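Local coordinates for bifunctional protein PutA (Bdellovibrio bacteriovorus, PDB 5UR2) that oxidises proline to glutamate in two steps, pairing an FAD-dependent proline dehydrogenase with an NAD-dependent L-glutamate gamma-semialdehyde dehydrogenase in one chain, at the interface of chains A and B. Coordinates in Å, arbitrary orientation; residue numbers count along the deposited sequence, not the author numbering. Chains: chain A/B, Bifunctional protein PutA.

The interface of chains A and B. Residues chain A 942, 954, 958-959; chain B 617, 627, 968-969.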
loop_
_atom_site.group_PDB
_atom_site.type_symbol
_atom_site.label_atom_id
_atom_site.label_comp_id
_atom_site.label_asym_id
_atom_site.label_seq_id
_atom_site.Cartn_x
_atom_site.Cartn_y
_atom_site.Cartn_z
ATOM N N PRO A 942 15.091 -1.622 -0.138
ATOM C CA PRO A 942 14.558 -1.597 -1.508
ATOM C C PRO A 942 15.369 -0.658 -2.395
ATOM O O PRO A 942 15.675 0.480 -2.022
ATOM C CB PRO A 942 13.119 -1.111 -1.315
ATOM C CG PRO A 942 12.769 -1.597 0.085
ATOM C CD PRO A 942 14.036 -1.353 0.863
ATOM N N LYS A 954 12.185 0.053 -8.104
ATOM C CA LYS A 954 12.531 0.022 -6.688
ATOM C C LYS A 954 12.413 -1.429 -6.243
ATOM O O LYS A 954 11.414 -1.814 -5.627
ATOM C CB LYS A 954 11.624 0.960 -5.871
ATOM C CG LYS A 954 12.151 1.251 -4.454
ATOM C CD LYS A 954 13.560 1.839 -4.514
ATOM C CE LYS A 954 13.847 2.709 -3.296
ATOM N NZ LYS A 954 15.320 2.947 -3.181
ATOM N N PRO A 958 7.872 -2.778 -1.596
ATOM C CA PRO A 958 6.435 -3.057 -1.733
ATOM C C PRO A 958 5.765 -2.399 -2.928
ATOM O O PRO A 958 4.560 -2.600 -3.113
ATOM C CB PRO A 958 5.847 -2.510 -0.418
ATOM C CG PRO A 958 6.766 -1.390 -0.046
ATOM C CD PRO A 958 8.155 -1.839 -0.501
ATOM N N ASP A 959 6.483 -1.639 -3.759
ATOM C CA ASP A 959 5.871 -1.084 -4.956
ATOM C C ASP A 959 6.269 -1.819 -6.231
ATOM O O ASP A 959 5.622 -1.614 -7.266
ATOM C CB ASP A 959 6.228 0.404 -5.104
ATOM C CG ASP A 959 5.659 1.259 -3.977
ATOM O OD1 ASP A 959 4.556 0.926 -3.477
ATOM O OD2 ASP A 959 6.320 2.255 -3.593
ATOM N N VAL B 617 11.213 -1.090 7.403
ATOM C CA VAL B 617 11.397 -2.300 6.609
ATOM C C VAL B 617 12.556 -3.092 7.188
ATOM O O VAL B 617 13.466 -2.536 7.808
ATOM C CB VAL B 617 11.629 -2.007 5.096
ATOM C CG1 VAL B 617 10.359 -1.492 4.453
ATOM C CG2 VAL B 617 12.779 -1.005 4.874
ATOM N N TYR B 627 11.299 3.035 4.386
ATOM C CA TYR B 627 10.835 3.283 3.030
ATOM C C TYR B 627 9.965 4.534 3.058
ATOM O O TYR B 627 9.044 4.638 3.882
ATOM C CB TYR B 627 10.063 2.059 2.521
ATOM C CG TYR B 627 9.726 1.991 1.044
ATOM C CD1 TYR B 627 10.661 1.525 0.116
ATOM C CD2 TYR B 627 8.453 2.305 0.584
ATOM C CE1 TYR B 627 10.347 1.421 -1.223
ATOM C CE2 TYR B 627 8.128 2.201 -0.760
ATOM C CZ TYR B 627 9.077 1.752 -1.653
ATOM O OH TYR B 627 8.766 1.640 -2.989
ATOM N N ALA B 968 11.946 5.995 -1.838
ATOM C CA ALA B 968 13.316 6.069 -1.360
ATOM C C ALA B 968 13.459 5.252 -0.080
ATOM O O ALA B 968 12.478 4.925 0.588
ATOM C CB ALA B 968 13.748 7.523 -1.121
ATOM N N CYS B 969 14.710 4.947 0.261
ATOM C CA CYS B 969 15.060 4.174 1.447
ATOM C C CYS B 969 16.169 4.901 2.203
ATOM O O CYS B 969 17.133 5.378 1.588
ATOM C CB CYS B 969 15.515 2.752 1.081
ATOM S SG CYS B 969 15.782 1.697 2.533
HETATM O O HOH W 1 9.376 -1.015 -4.069
#
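B:Tyr627 reaches across the dimer interface into chain A, where prolines and a lysine chain pack its ring and an aspartate and a water bind its hydroxyl; two-fold symmetry repeats the contact with chains exchanged. CG is anti to the backbone N (chi1 -168°), and from there the ring reaches the chain A loops. A:Pro958 covers one face: its CD sits over the ring centre, 3.9 Å from the centroid, a CH-pi contact. Round CE1, A:Pro942 packs through CB (3.8 Å to CE1), on the same side of the ring as A:Pro958, and A:Lys954 through CG (3.7 Å to CE1), slightly to the other side, the lysine chain running past the tyrosine in the opposite direction. At the far end the phenol OH donates to the carboxylate OD2 of A:Asp959 at 2.6 Å. OD2 lies at the ring's edge and in its plane, yet the hydroxyl meets the carboxylate from above, 48° out of its plane, with the two flat groups turned 60° apart. A water 2.9 Å from B:Tyr627 OH also joins A:Lys954 O and A:Asp959 N, tying the hydroxyl to the chain A backbone. A:Lys954 NZ donates to A:Pro942 O at 2.7 Å, probably steadying both residues, while the lysine CE rests against B:Ala968 CA. B:Tyr627 belongs to strand 623-631 and B:Ala968 to strand 965-973, whereas the chain A residues are in loops of the aldehyde dehydrogenase region, the patch centre about 16 Å from A:Cys780, the predicted catalytic nucleophile.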